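Local coordinates for OxyA protein (Actinoplanes teichomyceticus, PDB 5HH3) that probably acts as a cytochrome P450 peptide cyclase, using its heme for phenolic coupling in the biosynthesis of glycopeptide antibiotics, at residues 140-145 with 367-372; 262-267 with 360-365. All coordinates share one frame; numbering follows the deposited sequence.

Contact 1: residues 140-145 with 367-372; sequences VDFVPR and HRFPTL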
ATOM      1  N   VAL B 140      30.066 -20.707  -3.891  1.00 46.88           N
ATOM      2  CA  VAL B 140      29.948 -19.237  -3.918  1.00 45.03           C
ATOM      3  C   VAL B 140      28.474 -18.827  -4.095  1.00 42.91           C
ATOM      4  O   VAL B 140      27.750 -19.436  -4.882  1.00 42.01           O
ATOM      5  CB  VAL B 140      30.784 -18.612  -5.061  1.00 44.59           C
ATOM      6  CG1 VAL B 140      30.613 -17.094  -5.113  1.00 44.49           C
ATOM      7  CG2 VAL B 140      32.259 -18.927  -4.914  1.00 47.13           C
ATOM      8  N   ASP B 141      28.057 -17.772  -3.394  1.00 42.05           N
ATOM      9  CA  ASP B 141      26.736 -17.165  -3.604  1.00 40.66           C
ATOM     10  C   ASP B 141      26.723 -16.246  -4.837  1.00 38.84           C
ATOM     11  O   ASP B 141      27.246 -15.138  -4.807  1.00 38.76           O
ATOM     12  CB  ASP B 141      26.301 -16.391  -2.361  1.00 41.19           C
ATOM     13  CG  ASP B 141      24.817 -16.013  -2.382  1.00 40.15           C
ATOM     14  OD1 ASP B 141      24.123 -16.098  -3.433  1.00 38.41           O
ATOM     15  OD2 ASP B 141      24.334 -15.592  -1.320  1.00 41.97           O
ATOM     16  N   PHE B 142      26.079 -16.700  -5.903  1.00 37.43           N
ATOM     17  CA  PHE B 142      26.019 -15.950  -7.158  1.00 36.68           C
ATOM     18  C   PHE B 142      25.093 -14.699  -7.126  1.00 35.94           C
ATOM     19  O   PHE B 142      25.106 -13.913  -8.072  1.00 35.65           O
ATOM     20  CB  PHE B 142      25.657 -16.880  -8.333  1.00 35.49           C
ATOM     21  CG  PHE B 142      26.856 -17.562  -8.951  1.00 37.17           C
ATOM     22  CD1 PHE B 142      27.731 -18.299  -8.171  1.00 37.93           C
ATOM     23  CD2 PHE B 142      27.120 -17.450 -10.313  1.00 36.92           C
ATOM     24  CE1 PHE B 142      28.823 -18.934  -8.731  1.00 39.50           C
ATOM     25  CE2 PHE B 142      28.230 -18.072 -10.869  1.00 37.69           C
ATOM     26  CZ  PHE B 142      29.076 -18.814 -10.080  1.00 39.13           C
ATOM     27  N   VAL B 143      24.303 -14.509  -6.064  1.00 36.16           N
ATOM     28  CA  VAL B 143      23.472 -13.299  -5.936  1.00 35.11           C
ATOM     29  C   VAL B 143      24.361 -12.051  -5.740  1.00 34.91           C
ATOM     30  O   VAL B 143      24.310 -11.166  -6.574  1.00 33.42           O
ATOM     31  CB  VAL B 143      22.362 -13.454  -4.864  1.00 35.73           C
ATOM     32  CG1 VAL B 143      21.660 -12.121  -4.556  1.00 35.58           C
ATOM     33  CG2 VAL B 143      21.336 -14.470  -5.338  1.00 35.30           C
ATOM     34  N   PRO B 144      25.197 -12.002  -4.680  1.00 35.92           N
ATOM     35  CA  PRO B 144      26.162 -10.896  -4.582  1.00 36.62           C
ATOM     36  C   PRO B 144      27.328 -10.967  -5.575  1.00 36.77           C
ATOM     37  O   PRO B 144      27.685  -9.943  -6.150  1.00 36.07           O
ATOM     38  CB  PRO B 144      26.681 -10.985  -3.145  1.00 37.84           C
ATOM     39  CG  PRO B 144      26.443 -12.392  -2.746  1.00 38.25           C
ATOM     40  CD  PRO B 144      25.199 -12.817  -3.451  1.00 37.11           C
ATOM     41  N   ARG B 145      27.887 -12.157  -5.794  1.00 36.98           N
ATOM     42  CA  ARG B 145      29.150 -12.277  -6.536  1.00 38.33           C
ATOM     43  C   ARG B 145      29.043 -12.273  -8.055  1.00 37.12           C
ATOM     44  O   ARG B 145      30.023 -11.973  -8.724  1.00 37.48           O
ATOM     45  CB  ARG B 145      29.945 -13.506  -6.080  1.00 40.04           C
ATOM     46  CG  ARG B 145      30.133 -13.586  -4.582  1.00 41.88           C
ATOM     47  CD  ARG B 145      30.809 -12.337  -4.066  1.00 43.55           C
ATOM     48  NE  ARG B 145      31.168 -12.501  -2.663  1.00 46.62           N
ATOM     49  CZ  ARG B 145      32.192 -11.917  -2.041  1.00 48.33           C
ATOM     50  NH1 ARG B 145      33.054 -11.123  -2.671  1.00 48.61           N
ATOM     51  NH2 ARG B 145      32.359 -12.157  -0.759  1.00 50.70           N
ATOM     52  N   HIS B 367      30.956 -20.424 -20.527  1.00 44.86           N
ATOM     53  CA  HIS B 367      32.338 -20.750 -20.888  1.00 47.41           C
ATOM     54  C   HIS B 367      33.271 -20.937 -19.699  1.00 48.39           C
ATOM     55  O   HIS B 367      34.162 -21.795 -19.745  1.00 49.65           O
ATOM     56  CB  HIS B 367      32.954 -19.702 -21.831  1.00 48.03           C
ATOM     57  CG  HIS B 367      32.554 -19.882 -23.258  1.00 49.81           C
ATOM     58  ND1 HIS B 367      31.514 -19.179 -23.837  1.00 49.05           N
ATOM     59  CD2 HIS B 367      33.027 -20.712 -24.215  1.00 51.71           C
ATOM     60  CE1 HIS B 367      31.374 -19.562 -25.092  1.00 49.91           C
ATOM     61  NE2 HIS B 367      32.279 -20.493 -25.346  1.00 52.30           N
ATOM     62  N   ARG B 368      33.111 -20.128 -18.655  1.00 46.77           N
ATOM     63  CA  ARG B 368      34.036 -20.215 -17.524  1.00 47.34           C
ATOM     64  C   ARG B 368      33.761 -21.445 -16.657  1.00 47.80           C
ATOM     65  O   ARG B 368      34.688 -22.089 -16.185  1.00 48.81           O
ATOM     66  CB  ARG B 368      33.986 -18.955 -16.657  1.00 45.89           C
ATOM     67  CG  ARG B 368      34.972 -18.956 -15.495  1.00 47.29           C
ATOM     68  CD  ARG B 368      36.421 -18.919 -15.973  1.00 48.60           C
ATOM     69  NE  ARG B 368      36.690 -17.589 -16.504  1.00 48.30           N
ATOM     70  CZ  ARG B 368      37.206 -16.574 -15.814  1.00 48.89           C
ATOM     71  NH1 ARG B 368      37.357 -15.403 -16.414  1.00 49.68           N
ATOM     72  NH2 ARG B 368      37.581 -16.699 -14.543  1.00 49.54           N
ATOM     73  N   PHE B 369      32.488 -21.732 -16.419  1.00 46.96           N
ATOM     74  CA  PHE B 369      32.095 -22.788 -15.515  1.00 48.19           C
ATOM     75  C   PHE B 369      31.111 -23.713 -16.217  1.00 47.42           C
ATOM     76  O   PHE B 369      29.941 -23.722 -15.882  1.00 46.07           O
ATOM     77  CB  PHE B 369      31.467 -22.191 -14.239  1.00 48.14           C
ATOM     78  CG  PHE B 369      32.412 -21.325 -13.425  1.00 49.36           C
ATOM     79  CD1 PHE B 369      33.663 -21.793 -13.048  1.00 51.43           C
ATOM     80  CD2 PHE B 369      32.027 -20.044 -13.007  1.00 48.77           C
ATOM     81  CE1 PHE B 369      34.528 -21.001 -12.295  1.00 52.49           C
ATOM     82  CE2 PHE B 369      32.876 -19.257 -12.248  1.00 49.48           C
ATOM     83  CZ  PHE B 369      34.127 -19.732 -11.891  1.00 51.26           C
ATOM     84  N   PRO B 370      31.588 -24.513 -17.193  1.00 48.13           N
ATOM     85  CA  PRO B 370      30.690 -25.500 -17.822  1.00 48.42           C
ATOM     86  C   PRO B 370      30.168 -26.600 -16.883  1.00 49.06           C
ATOM     87  O   PRO B 370      29.195 -27.263 -17.230  1.00 50.17           O
ATOM     88  CB  PRO B 370      31.563 -26.105 -18.938  1.00 50.02           C
ATOM     89  CG  PRO B 370      32.960 -25.832 -18.520  1.00 50.76           C
ATOM     90  CD  PRO B 370      32.897 -24.478 -17.874  1.00 49.13           C
ATOM     91  N   THR B 371      30.815 -26.784 -15.725  1.00 49.31           N
ATOM     92  CA  THR B 371      30.397 -27.727 -14.680  1.00 50.32           C
ATOM     93  C   THR B 371      29.538 -27.087 -13.572  1.00 49.15           C
ATOM     94  O   THR B 371      29.298 -27.715 -12.525  1.00 49.68           O
ATOM     95  CB  THR B 371      31.642 -28.348 -14.011  1.00 52.47           C
ATOM     96  OG1 THR B 371      32.525 -27.288 -13.613  1.00 52.75           O
ATOM     97  CG2 THR B 371      32.374 -29.271 -14.980  1.00 53.82           C
ATOM     98  N   LEU B 372      29.067 -25.854 -13.791  1.00 46.84           N
ATOM     99  CA  LEU B 372      28.280 -25.133 -12.789  1.00 45.51           C
ATOM    100  C   LEU B 372      27.104 -25.982 -12.294  1.00 45.45           C
ATOM    101  O   LEU B 372      26.390 -26.562 -13.100  1.00 44.97           O
ATOM    102  CB  LEU B 372      27.738 -23.822 -13.384  1.00 44.69           C
ATOM    103  CG  LEU B 372      27.164 -22.804 -12.407  1.00 43.87           C
ATOM    104  CD1 LEU B 372      28.317 -22.143 -11.660  1.00 44.28           C
ATOM    105  CD2 LEU B 372      26.341 -21.774 -13.158  1.00 43.03           C
TER
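With chi1 at -86°, F142 sends its ring across to residues 367-372, where L372 holds CG anti to the backbone N (chi1 -167°), which carries CD1 to the CZ end of the phenyl ring. That methyl is the nearest neighbour of the ring in the 367-372 segment: L372 CD1 lies 3.8 Å from F142 CZ and 4.1 Å from F142 CE2, the two side chains lying obliquely to one another. F369 meets the same end of the ring. Its CD2 stands at the edge of the F142 ring, near the ring plane, 4.3 Å from F142 CZ, a looser touch than that of the leucine. Along another part of its rim, V140 O lies in the plane of the F142 ring.

The contact lies at the small three-stranded antiparallel sheet of the P450 fold: 140-141 is one outer strand, and 367-372 leads straight into the other, 373-374, with 394-396 between them; L395 of the central strand touches both F142 and L372. At the start of helix 142-159, D141 is the N-cap, its OD1 accepting from V143 N over 3.1 Å at 161°, with the donor well above the carboxylate plane. A second bond to the same oxygen comes from L393 N, which ties the cap to the chain just ahead of the central strand. On the other side, helix 351-368 ends and a type I beta turn from F369 to L372 follows, so that both ends of this turn reach F142. One face of the F369 ring carries R368 CG, 3.6 Å above its centre, and the ring also stacks with W397, while the R368 guanidinium makes salt bridges to D131 and E134 of helix 112-136.

Contact 2: residues 262-267 with 360-365; sequences ALLREK and TAIPAL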
ATOM      1  N   ALA B 262      24.996 -25.657 -22.741  1.00 49.54           N
ATOM      2  CA  ALA B 262      26.127 -26.273 -23.453  1.00 50.98           C
ATOM      3  C   ALA B 262      25.983 -26.061 -24.967  1.00 51.49           C
ATOM      4  O   ALA B 262      26.972 -25.938 -25.676  1.00 52.04           O
ATOM      5  CB  ALA B 262      26.235 -27.758 -23.125  1.00 53.09           C
ATOM      6  N   LEU B 263      24.737 -26.016 -25.435  1.00 51.59           N
ATOM      7  CA  LEU B 263      24.409 -25.701 -26.823  1.00 52.83           C
ATOM      8  C   LEU B 263      24.749 -24.249 -27.151  1.00 51.48           C
ATOM      9  O   LEU B 263      25.287 -23.969 -28.209  1.00 51.59           O
ATOM     10  CB  LEU B 263      22.920 -25.971 -27.086  1.00 53.70           C
ATOM     11  CG  LEU B 263      22.553 -26.620 -28.412  1.00 56.82           C
ATOM     12  CD1 LEU B 263      23.023 -28.072 -28.465  1.00 59.36           C
ATOM     13  CD2 LEU B 263      21.047 -26.534 -28.612  1.00 56.24           C
ATOM     14  N   LEU B 264      24.413 -23.330 -26.244  1.00 50.39           N
ATOM     15  CA  LEU B 264      24.839 -21.935 -26.357  1.00 50.34           C
ATOM     16  C   LEU B 264      26.361 -21.805 -26.422  1.00 52.40           C
ATOM     17  O   LEU B 264      26.869 -21.062 -27.265  1.00 53.90           O
ATOM     18  CB  LEU B 264      24.302 -21.079 -25.198  1.00 48.40           C
ATOM     19  CG  LEU B 264      24.806 -19.631 -25.078  1.00 47.70           C
ATOM     20  CD1 LEU B 264      24.440 -18.811 -26.306  1.00 47.61           C
ATOM     21  CD2 LEU B 264      24.245 -18.978 -23.821  1.00 46.25           C
ATOM     22  N   ARG B 265      27.100 -22.496 -25.556  1.00 53.21           N
ATOM     23  CA  ARG B 265      28.554 -22.280 -25.558  1.00 55.86           C
ATOM     24  C   ARG B 265      29.270 -22.919 -26.757  1.00 57.88           C
ATOM     25  O   ARG B 265      30.191 -22.308 -27.289  1.00 57.77           O
ATOM     26  CB  ARG B 265      29.228 -22.624 -24.223  1.00 56.63           C
ATOM     27  CG  ARG B 265      29.367 -24.083 -23.894  1.00 58.43           C
ATOM     28  CD  ARG B 265      30.607 -24.392 -23.066  1.00 59.28           C
ATOM     29  NE  ARG B 265      30.824 -25.839 -23.128  1.00 62.11           N
ATOM     30  CZ  ARG B 265      30.112 -26.762 -22.473  1.00 62.52           C
ATOM     31  NH1 ARG B 265      29.140 -26.435 -21.638  1.00 61.54           N
ATOM     32  NH2 ARG B 265      30.393 -28.045 -22.644  1.00 66.37           N
ATOM     33  N   GLU B 266      28.822 -24.100 -27.199  1.00 59.43           N
ATOM     34  CA  GLU B 266      29.487 -24.831 -28.302  1.00 62.87           C
ATOM     35  C   GLU B 266      29.023 -24.405 -29.702  1.00 63.31           C
ATOM     36  O   GLU B 266      29.838 -24.302 -30.611  1.00 64.21           O
ATOM     37  CB  GLU B 266      29.320 -26.354 -28.144  1.00 65.14           C
ATOM     38  CG  GLU B 266      30.072 -26.955 -26.963  1.00 66.39           C
ATOM     39  CD  GLU B 266      31.588 -26.799 -27.065  1.00 69.38           C
ATOM     40  OE1 GLU B 266      32.162 -27.025 -28.153  1.00 72.62           O
ATOM     41  OE2 GLU B 266      32.223 -26.444 -26.044  1.00 71.08           O
ATOM     42  N   LYS B 267      27.724 -24.159 -29.878  1.00 62.86           N
ATOM     43  CA  LYS B 267      27.165 -23.818 -31.194  1.00 63.00           C
ATOM     44  C   LYS B 267      26.267 -22.579 -31.128  1.00 59.87           C
ATOM     45  O   LYS B 267      25.106 -22.637 -31.525  1.00 58.90           O
ATOM     46  CB  LYS B 267      26.403 -25.020 -31.756  1.00 65.09           C
ATOM     47  CG  LYS B 267      27.284 -26.223 -32.037  1.00 68.61           C
ATOM     48  CD  LYS B 267      26.469 -27.485 -32.262  1.00 71.16           C
ATOM     49  CE  LYS B 267      27.404 -28.664 -32.475  1.00 74.75           C
ATOM     50  NZ  LYS B 267      26.668 -29.957 -32.489  1.00 77.32           N
ATOM     51  N   THR B 360      26.322 -10.640 -22.811  1.00 37.14           N
ATOM     52  CA  THR B 360      27.741 -10.738 -22.529  1.00 38.41           C
ATOM     53  C   THR B 360      28.001 -11.644 -21.340  1.00 38.77           C
ATOM     54  O   THR B 360      28.835 -12.546 -21.427  1.00 40.88           O
ATOM     55  CB  THR B 360      28.343  -9.334 -22.262  1.00 39.00           C
ATOM     56  OG1 THR B 360      28.046  -8.481 -23.379  1.00 39.42           O
ATOM     57  CG2 THR B 360      29.858  -9.407 -22.097  1.00 40.48           C
ATOM     58  N   ALA B 361      27.299 -11.415 -20.232  1.00 37.77           N
ATOM     59  CA  ALA B 361      27.602 -12.133 -18.990  1.00 37.48           C
ATOM     60  C   ALA B 361      27.192 -13.613 -18.984  1.00 37.38           C
ATOM     61  O   ALA B 361      27.890 -14.442 -18.388  1.00 37.64           O
ATOM     62  CB  ALA B 361      27.035 -11.399 -17.785  1.00 36.97           C
ATOM     63  N   ILE B 362      26.095 -13.957 -19.649  1.00 36.13           N
ATOM     64  CA  ILE B 362      25.609 -15.335 -19.614  1.00 37.48           C
ATOM     65  C   ILE B 362      26.533 -16.293 -20.390  1.00 37.98           C
ATOM     66  O   ILE B 362      26.913 -17.327 -19.843  1.00 38.61           O
ATOM     67  CB  ILE B 362      24.125 -15.454 -20.070  1.00 37.13           C
ATOM     68  CG1 ILE B 362      23.193 -14.711 -19.102  1.00 38.34           C
ATOM     69  CG2 ILE B 362      23.700 -16.906 -20.225  1.00 37.42           C
ATOM     70  CD1 ILE B 362      23.301 -15.158 -17.662  1.00 40.12           C
ATOM     71  N   PRO B 363      26.887 -15.964 -21.652  1.00 37.51           N
ATOM     72  CA  PRO B 363      27.885 -16.778 -22.349  1.00 38.67           C
ATOM     73  C   PRO B 363      29.218 -16.825 -21.640  1.00 38.90           C
ATOM     74  O   PRO B 363      29.851 -17.882 -21.622  1.00 39.30           O
ATOM     75  CB  PRO B 363      28.035 -16.064 -23.699  1.00 39.14           C
ATOM     76  CG  PRO B 363      26.685 -15.466 -23.913  1.00 38.26           C
ATOM     77  CD  PRO B 363      26.364 -14.919 -22.548  1.00 37.02           C
ATOM     78  N   ALA B 364      29.646 -15.700 -21.064  1.00 38.28           N
ATOM     79  CA  ALA B 364      30.893 -15.680 -20.278  1.00 39.28           C
ATOM     80  C   ALA B 364      30.881 -16.707 -19.134  1.00 39.70           C
ATOM     81  O   ALA B 364      31.848 -17.448 -18.943  1.00 41.07           O
ATOM     82  CB  ALA B 364      31.134 -14.301 -19.720  1.00 38.89           C
ATOM     83  N   LEU B 365      29.768 -16.751 -18.397  1.00 38.91           N
ATOM     84  CA  LEU B 365      29.568 -17.732 -17.335  1.00 39.30           C
ATOM     85  C   LEU B 365      29.574 -19.167 -17.851  1.00 40.15           C
ATOM     86  O   LEU B 365      30.243 -20.005 -17.279  1.00 40.36           O
ATOM     87  CB  LEU B 365      28.270 -17.462 -16.577  1.00 38.37           C
ATOM     88  CG  LEU B 365      27.895 -18.436 -15.452  1.00 38.86           C
ATOM     89  CD1 LEU B 365      29.042 -18.698 -14.487  1.00 40.28           C
ATOM     90  CD2 LEU B 365      26.692 -17.917 -14.696  1.00 38.04           C
TER
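L264 meets I362 and P363 through one methyl, and its side chain can be followed outward from helix 258-266 toward helix 351-368. CB points at the opposing helix, but L264 CB is still 6.2 Å from P363 CG, the nearest atom of 360-365. L264 CG, set anti to the backbone N (chi1 172°), continues in the same direction and comes to 4.7 Å from P363 CG. At the branch the two methyls differ. CD1 also stays 4.7 Å from P363 CG, whereas CD2 completes the contact, reaching I362 CG2 at 4.2 Å and P363 CG at 4.3 Å. The L264 and I362 side chains cross at about a right angle; I362 offers its short branch, while CG1 and CD1 lead away from the leucine.

P363 gives the pyrrolidine ring as its apolar surface. Its nitrogen has no hydrogen to donate to the preceding turn, and helix 351-368 is kinked here. Beside this purely apolar meeting, R265 turns its guanidinium away and pairs with its neighbour instead: R265 NE donates to the anti lone pair of E266 OE2 over 3.3 Å, a hydrogen bond, bent to 143°, that forms part of a salt bridge.

Helix 351-368 is the one that follows the heme-ligating C348, the L helix of P450 nomenclature, and the side chain of I362 is about 11 Å from the heme, away from the binding residues themselves. W274 of helix 274-282 touches all three partners, L264, I362 and P363, and M254 of the long helix 225-256 adds to the cover over I362; the contact between helices 258-266 and 351-368 is thus flanked by helices 274-282 and 225-256.

Both contacts are buried and apolar, and both draw on helix 351-368, contact 2 from within it and contact 1 from its C-terminal end and the turn beyond. Their centres are 13 Å apart, and L365 bridges them: its CD1 lies 3.8 Å from F142 CE2, and it also touches L372. Contact 1 sets the first turn of helix 142-159 against the turn after helix 351-368, beside the small sheet, with a phenylalanine ring meeting a second ring and a leucine methyl; contact 2 is helix against helix, with aliphatic side chains alone at the interface. R265, turned from the leucine contact, lies against H367 and P370. In sequence, contact 2 nests inside the loop closed by contact 1.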